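Dihydrolipoyl dehydrogenase (Elizabethkingia anophelis NUHP1, PDB 6UZI) probably catalyses the NAD+-dependent oxidation of dihydrolipoyl groups on lysines of carrier proteins, using one FAD bound in each subunit. Local coordinates at residues Ala31-Lys36 against Val339-Ala344; Ser206-Val211 against Gln236-Met241; Ala293-Asp298 against Leu309-Pro314. All blocks are in the same frame, centred on the assembly; numbering follows the deposited sequence.

Contact 1 (Ala31-Lys36 against Val339-Ala344)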
# COMPACT_ATOMS: atom_id res chain seq x y z
N ALA A 31 -2.80 -6.58 -30.93
CA ALA A 31 -4.18 -6.84 -31.31
C ALA A 31 -5.06 -5.60 -31.15
O ALA A 31 -5.95 -5.35 -31.97
CB ALA A 31 -4.73 -8.02 -30.50
N GLN A 32 -4.83 -4.81 -30.09
CA GLN A 32 -5.64 -3.61 -29.90
C GLN A 32 -5.39 -2.58 -31.00
O GLN A 32 -6.29 -1.81 -31.34
CB GLN A 32 -5.36 -2.98 -28.53
CG GLN A 32 -5.84 -3.82 -27.34
CD GLN A 32 -5.55 -3.15 -25.99
OE1 GLN A 32 -4.76 -2.21 -25.91
NE2 GLN A 32 -6.17 -3.67 -24.94
N LEU A 33 -4.19 -2.57 -31.57
CA LEU A 33 -3.86 -1.61 -32.62
C LEU A 33 -4.24 -2.10 -34.01
O LEU A 33 -4.06 -1.37 -34.98
CB LEU A 33 -2.36 -1.27 -32.56
CG LEU A 33 -1.97 -0.52 -31.28
CD1 LEU A 33 -0.47 -0.53 -31.05
CD2 LEU A 33 -2.47 0.92 -31.32
N GLY A 34 -4.77 -3.32 -34.13
CA GLY A 34 -5.32 -3.80 -35.38
C GLY A 34 -4.49 -4.82 -36.12
O GLY A 34 -4.88 -5.21 -37.23
N PHE A 35 -3.40 -5.31 -35.53
CA PHE A 35 -2.55 -6.27 -36.21
C PHE A 35 -3.12 -7.67 -36.07
O PHE A 35 -3.68 -8.02 -35.03
CB PHE A 35 -1.15 -6.26 -35.61
CG PHE A 35 -0.38 -4.99 -35.86
CD1 PHE A 35 -0.04 -4.62 -37.14
CD2 PHE A 35 -0.01 -4.18 -34.80
CE1 PHE A 35 0.68 -3.47 -37.38
CE2 PHE A 35 0.70 -3.02 -35.03
CZ PHE A 35 1.05 -2.66 -36.32
N LYS A 36 -2.98 -8.47 -37.13
CA LYS A 36 -3.23 -9.91 -37.03
C LYS A 36 -2.04 -10.50 -36.30
O LYS A 36 -0.93 -10.52 -36.85
CB LYS A 36 -3.42 -10.54 -38.40
CG LYS A 36 -4.11 -11.90 -38.34
CD LYS A 36 -3.64 -12.82 -39.45
CE LYS A 36 -4.49 -14.08 -39.55
NZ LYS A 36 -5.42 -14.01 -40.71
N VAL A 339 6.88 -1.45 -28.27
CA VAL A 339 7.09 -1.97 -29.62
C VAL A 339 5.79 -1.96 -30.41
O VAL A 339 5.75 -1.54 -31.57
CB VAL A 339 7.74 -3.36 -29.58
CG1 VAL A 339 7.72 -3.99 -30.96
CG2 VAL A 339 9.17 -3.26 -29.09
N ALA A 340 4.69 -2.39 -29.78
CA ALA A 340 3.41 -2.44 -30.48
C ALA A 340 3.01 -1.06 -30.98
O ALA A 340 2.60 -0.90 -32.14
CB ALA A 340 2.33 -3.01 -29.56
N GLU A 341 3.12 -0.04 -30.12
CA GLU A 341 2.77 1.31 -30.55
C GLU A 341 3.74 1.84 -31.60
O GLU A 341 3.33 2.54 -32.53
CB GLU A 341 2.70 2.23 -29.33
CG GLU A 341 1.48 1.95 -28.47
CD GLU A 341 1.51 2.70 -27.16
OE1 GLU A 341 2.36 3.59 -27.00
OE2 GLU A 341 0.67 2.38 -26.28
N THR A 342 5.02 1.46 -31.49
CA THR A 342 5.98 1.82 -32.52
C THR A 342 5.63 1.18 -33.85
O THR A 342 5.69 1.84 -34.90
CB THR A 342 7.39 1.41 -32.07
OG1 THR A 342 7.86 2.32 -31.07
CG2 THR A 342 8.37 1.37 -33.25
N LEU A 343 5.23 -0.09 -33.83
CA LEU A 343 4.82 -0.77 -35.06
C LEU A 343 3.61 -0.10 -35.69
O LEU A 343 3.40 -0.20 -36.90
CB LEU A 343 4.50 -2.23 -34.78
CG LEU A 343 5.70 -3.14 -34.52
CD1 LEU A 343 5.24 -4.52 -34.09
CD2 LEU A 343 6.50 -3.21 -35.79
N ALA A 344 2.80 0.58 -34.88
CA ALA A 344 1.60 1.24 -35.37
C ALA A 344 1.86 2.66 -35.86
O ALA A 344 0.90 3.36 -36.21
CB ALA A 344 0.54 1.26 -34.26

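Contact 2 (Ser206-Val211 against Gln236-Met241)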
# COMPACT_ATOMS: atom_id res chain seq x y z
N SER A 206 12.96 -22.94 9.06
CA SER A 206 14.29 -23.29 8.58
C SER A 206 15.34 -22.36 9.17
O SER A 206 15.07 -21.20 9.50
CB SER A 206 14.37 -23.20 7.05
OG SER A 206 13.59 -24.19 6.41
N ASP A 207 16.56 -22.89 9.30
CA ASP A 207 17.74 -22.05 9.41
C ASP A 207 18.16 -21.66 8.00
O ASP A 207 18.19 -22.51 7.11
CB ASP A 207 18.87 -22.80 10.11
CG ASP A 207 18.80 -22.69 11.62
OD1 ASP A 207 18.12 -21.77 12.12
OD2 ASP A 207 19.43 -23.53 12.29
N VAL A 208 18.44 -20.38 7.79
CA VAL A 208 18.80 -19.89 6.46
C VAL A 208 20.12 -19.14 6.56
O VAL A 208 20.23 -18.17 7.32
CB VAL A 208 17.71 -18.99 5.86
CG1 VAL A 208 18.12 -18.58 4.46
CG2 VAL A 208 16.37 -19.70 5.85
N THR A 209 21.10 -19.56 5.77
CA THR A 209 22.38 -18.88 5.66
C THR A 209 22.59 -18.47 4.20
O THR A 209 22.49 -19.31 3.30
CB THR A 209 23.53 -19.77 6.14
OG1 THR A 209 23.23 -20.29 7.44
CG2 THR A 209 24.82 -18.98 6.21
N VAL A 210 22.83 -17.19 3.98
CA VAL A 210 23.10 -16.66 2.65
C VAL A 210 24.61 -16.55 2.50
O VAL A 210 25.26 -15.81 3.25
CB VAL A 210 22.41 -15.30 2.44
CG1 VAL A 210 22.85 -14.65 1.14
CG2 VAL A 210 20.89 -15.45 2.48
N VAL A 211 25.17 -17.28 1.55
CA VAL A 211 26.61 -17.26 1.28
C VAL A 211 26.81 -16.60 -0.07
O VAL A 211 26.37 -17.12 -1.10
CB VAL A 211 27.23 -18.66 1.33
CG1 VAL A 211 28.74 -18.56 1.18
CG2 VAL A 211 26.89 -19.31 2.66
N GLN A 236 15.36 -11.11 11.89
CA GLN A 236 14.39 -12.18 11.67
C GLN A 236 15.01 -13.57 11.76
O GLN A 236 14.27 -14.56 11.76
CB GLN A 236 13.74 -12.00 10.30
CG GLN A 236 12.98 -10.70 10.18
CD GLN A 236 12.50 -10.43 8.78
OE1 GLN A 236 12.20 -11.35 8.01
NE2 GLN A 236 12.47 -9.15 8.42
N GLY A 237 16.33 -13.67 11.81
CA GLY A 237 17.00 -14.95 11.96
C GLY A 237 17.88 -15.35 10.80
O GLY A 237 18.58 -16.38 10.90
N MET A 238 17.88 -14.61 9.69
CA MET A 238 18.72 -14.98 8.57
C MET A 238 20.18 -14.69 8.89
O MET A 238 20.51 -13.68 9.53
CB MET A 238 18.29 -14.24 7.30
CG MET A 238 18.70 -14.92 6.00
SD MET A 238 17.95 -14.16 4.55
CE MET A 238 16.23 -14.65 4.67
N LYS A 239 21.06 -15.59 8.47
CA LYS A 239 22.50 -15.42 8.64
C LYS A 239 23.12 -15.06 7.30
O LYS A 239 22.65 -15.49 6.24
CB LYS A 239 23.14 -16.70 9.19
CG LYS A 239 22.65 -17.12 10.58
CD LYS A 239 23.43 -16.41 11.68
CE LYS A 239 22.83 -16.66 13.07
NZ LYS A 239 21.61 -15.83 13.34
N PHE A 240 24.17 -14.23 7.34
CA PHE A 240 24.82 -13.74 6.13
C PHE A 240 26.32 -13.95 6.22
O PHE A 240 26.97 -13.49 7.17
CB PHE A 240 24.51 -12.26 5.91
CG PHE A 240 23.09 -11.99 5.55
CD1 PHE A 240 22.15 -11.73 6.53
CD2 PHE A 240 22.69 -12.01 4.23
CE1 PHE A 240 20.83 -11.49 6.19
CE2 PHE A 240 21.38 -11.77 3.89
CZ PHE A 240 20.45 -11.51 4.88
N MET A 241 26.87 -14.59 5.19
CA MET A 241 28.31 -14.79 5.01
C MET A 241 28.68 -14.07 3.72
O MET A 241 28.67 -14.65 2.64
CB MET A 241 28.65 -16.26 4.96
CG MET A 241 28.66 -16.93 6.32
SD MET A 241 29.07 -18.68 6.19
CE MET A 241 28.35 -19.31 7.71
O HOH W 1 18.52 -19.04 10.32

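Contact 3 (Ala293-Asp298 against Leu309-Pro314)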
# COMPACT_ATOMS: atom_id res chain seq x y z
N ALA A 293 17.98 -15.62 -39.18
CA ALA A 293 17.35 -14.33 -39.45
C ALA A 293 18.36 -13.19 -39.53
O ALA A 293 18.03 -12.13 -40.08
CB ALA A 293 16.31 -14.00 -38.38
N GLY A 294 19.55 -13.39 -38.98
CA GLY A 294 20.60 -12.41 -39.00
C GLY A 294 20.69 -11.53 -37.78
O GLY A 294 21.43 -10.54 -37.81
N VAL A 295 20.01 -11.88 -36.69
CA VAL A 295 19.94 -11.01 -35.51
C VAL A 295 21.20 -11.18 -34.67
O VAL A 295 21.63 -12.30 -34.40
CB VAL A 295 18.67 -11.32 -34.69
CG1 VAL A 295 18.66 -10.53 -33.40
CG2 VAL A 295 17.44 -11.00 -35.51
N GLU A 296 21.80 -10.06 -34.28
CA GLU A 296 23.04 -10.08 -33.50
C GLU A 296 22.77 -10.01 -32.00
O GLU A 296 21.81 -9.37 -31.54
CB GLU A 296 23.95 -8.91 -33.89
CG GLU A 296 24.39 -8.88 -35.33
CD GLU A 296 25.05 -7.55 -35.70
OE1 GLU A 296 24.76 -6.53 -35.03
OE2 GLU A 296 25.86 -7.54 -36.64
N LEU A 297 23.62 -10.69 -31.24
CA LEU A 297 23.67 -10.62 -29.79
C LEU A 297 24.85 -9.76 -29.36
O LEU A 297 25.76 -9.47 -30.14
CB LEU A 297 23.80 -12.03 -29.20
CG LEU A 297 22.70 -13.04 -29.49
CD1 LEU A 297 23.06 -14.36 -28.84
CD2 LEU A 297 21.34 -12.53 -28.99
N ASP A 298 24.86 -9.37 -28.08
CA ASP A 298 26.01 -8.66 -27.55
C ASP A 298 26.95 -9.65 -26.85
O ASP A 298 26.75 -10.87 -26.87
CB ASP A 298 25.57 -7.51 -26.65
CG ASP A 298 24.80 -7.96 -25.42
OD1 ASP A 298 24.94 -9.12 -25.00
OD2 ASP A 298 24.03 -7.13 -24.88
N LEU A 309 13.96 -0.33 -29.56
CA LEU A 309 13.99 -1.76 -29.26
C LEU A 309 14.08 -2.61 -30.53
O LEU A 309 13.59 -3.74 -30.58
CB LEU A 309 12.77 -2.16 -28.43
CG LEU A 309 12.74 -1.50 -27.05
CD1 LEU A 309 11.47 -1.86 -26.29
CD2 LEU A 309 13.96 -1.94 -26.27
N GLN A 310 14.74 -2.07 -31.55
CA GLN A 310 14.87 -2.69 -32.86
C GLN A 310 16.21 -3.41 -32.97
O GLN A 310 17.23 -2.88 -32.52
CB GLN A 310 14.77 -1.62 -33.95
CG GLN A 310 14.20 -2.06 -35.28
CD GLN A 310 14.18 -0.92 -36.28
OE1 GLN A 310 14.66 0.17 -35.99
NE2 GLN A 310 13.59 -1.16 -37.44
N THR A 311 16.19 -4.61 -33.55
CA THR A 311 17.43 -5.34 -33.81
C THR A 311 18.10 -4.78 -35.07
O THR A 311 17.65 -3.80 -35.67
CB THR A 311 17.17 -6.83 -33.98
OG1 THR A 311 16.54 -7.07 -35.25
CG2 THR A 311 16.26 -7.34 -32.90
N ASN A 312 19.19 -5.42 -35.48
CA ASN A 312 19.82 -5.01 -36.73
C ASN A 312 18.96 -5.38 -37.94
O ASN A 312 19.09 -4.77 -39.00
CB ASN A 312 21.22 -5.62 -36.85
CG ASN A 312 21.24 -7.11 -36.60
OD1 ASN A 312 20.46 -7.65 -35.82
ND2 ASN A 312 22.13 -7.79 -37.31
N VAL A 313 18.11 -6.40 -37.80
CA VAL A 313 17.11 -6.72 -38.81
C VAL A 313 15.88 -5.86 -38.54
O VAL A 313 15.20 -6.06 -37.52
CB VAL A 313 16.79 -8.23 -38.80
CG1 VAL A 313 15.85 -8.60 -39.94
CG2 VAL A 313 18.10 -9.04 -38.87
N PRO A 314 15.54 -4.92 -39.44
CA PRO A 314 14.62 -3.83 -39.06
C PRO A 314 13.22 -4.26 -38.65
O PRO A 314 12.57 -3.55 -37.87
CB PRO A 314 14.57 -2.96 -40.33
CG PRO A 314 15.84 -3.27 -41.04
CD PRO A 314 16.08 -4.74 -40.79

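Contact 1 (Ala31-Lys36 against Val339-Ala344)
Leu33 and Phe35, at the C-terminal end of helix 21-32, reach across to the last turn of helix 329-343, in the FAD-binding Rossmann-type part of the subunit. The two side chains start alike: each has CG anti to its own carbonyl carbon and beside the backbone N, at chi1 -66° for Leu33 and -68° for Phe35. What they touch differs. Leu33 enters with one branch, CD1, which lies 4.0 Å from Ala340 CB and 3.8 Å from Ala344 CB; Leu33 CD1 also lies 4.1 Å from Glu341 CG. Glu341 adds its aliphatic part alone, for its carboxylate is engaged by Arg29 and by Arg448 of the second subunit, both in salt bridges.

Phe35 works with the outer part of its ring. Its side chain crosses that of Leu343 at a slant, and CZ comes 3.8 Å from Leu343 CB, while backbone atoms of the helix end, Leu343 O and Ala344 N, gather at the ring edge near its plane. Phe35 and Leu343 both pack on Val14 of strand 14-17.

Gly34 lies between the two contributors, its positive phi of 105° part of a Schellman motif ending helix 21-32; Leu33 and Phe35 both point toward helix 329-343. No hydrogen bond spans the contact. Ala340 also packs on Cys30 and Arg29, so helix 21-32 meets helix 329-343 one turn earlier as well. At the ring, Phe35 CE2 lies 3.9 Å from the same Leu343 CB that CZ touches.

Contact 2 (Ser206-Val211 against Gln236-Met241)
Val210 carries CG1 anti to its backbone N (chi1 171°), leaving CG2 anti to the carbonyl carbon, where it meets Met238 SD at 3.8 Å. Met238 also has CG anti to the backbone N (chi1 -157°), and that carbon settles 4.0 Å from Val208 CG1. These side chains dress a parallel pair, strands 207-211 and 239-241, joined by helix 223-236 as a beta-alpha-beta crossover of the predicted NAD+-binding Rossmann domain.

Three backbone bonds tie the strands, all nearly straight at the hydrogen: Lys239 N to Val208 O, Val210 N to Lys239 O and Met241 N to Val210 O. Lys239 and Val210 thus each use N and O across the ladder, in the staggered pattern of parallel strands.

On the helix-covered face, Val210 and Phe240 lie side by side and point the same way, with Val210 CB 3.8 Å from Phe240 CD2. The ring goes on to Leu195 of helix 192-203 and Leu233 of helix 223-236. Thr209, Val211, Lys239 and Met241 occupy the other face. There the extended Met241 chain brings CE to Thr209 CG2 at 3.8 Å and runs SD beside Val211 CG2. Thr209 OG1 is hydrogen-bonded to His184, and Met241 packs on Val268 and Val270 of strand 267-272.

Gly237, in a Schellman motif at the end of helix 223-236, turns the chain into its strand. Beside Val208 a water bridges the two segments, accepting from Val208 N at 2.9 Å and donating to Gly237 O at 2.7 Å and to Asp207 OD1.

Contact 3 (Ala293-Asp298 against Leu309-Pro314)
Asn312 brings its amide up against the backbone of Gly294-Glu296, and its side chain can be followed outward atom by atom. CB sits 4.1 Å from Glu296 OE1. The next atom, CG, stands between the backbone N and the carbonyl carbon (chi1 51°), and there it carries the amide over to segment 293-298. OD1 accepts from Glu296 N at 3.2 Å, a donor well tilted from the amide carbonyl plane, and also lies 3.4 Å from Val295 CA. ND2 donates to Gly294 O at 2.9 Å. One amide therefore takes up the carbonyl before Val295 and the N-H after it.

Glu296 covers this group: its side chain crosses that of Asn312 at about a right angle, yet the carboxylate lies stacked on the amide, their planes 20° apart.

Beneath the polar pair is an apolar layer. Val295 puts CG1 4.0 Å from Thr311 CG2 and CG2 3.9 Å from Val313 CG2, and itself rests on Ile316 of strand 316-318. Thr311 OG1 bonds to Ile316 O and receives a weak bond from Val313 N, an ST turn.

The arrangement is that of a side-chain amide bonded to the backbone C=O and N-H flanking one residue, Val295, much as a neighbouring peptide could be; it joins two parts of the irregular connection between helix 290-293 and strand 316-318, which enters the parallel sheet of the FAD-binding Rossmann fold.

In the fold
Contacts 1 and 3 belong to the FAD-binding side of the subunit, with centres about 20 Å apart, and they touch where Val339 packs on Leu309. Contact 2 lies on the opposite side of the chain's centre, its own centre 47 and 43 Å from theirs, in the predicted NAD+-binding domain. All three are partly buried, but contact 2 has the largest share of buried residues and contact 3 the most exposed ones. Their chemistry follows: contact 2 is a regular backbone ladder, contact 1 joins two helix ends through apolar side chains, with no hydrogen bond across it, and contact 3 relies on one side-chain amide. Contact 1 alone has the second subunit within reach.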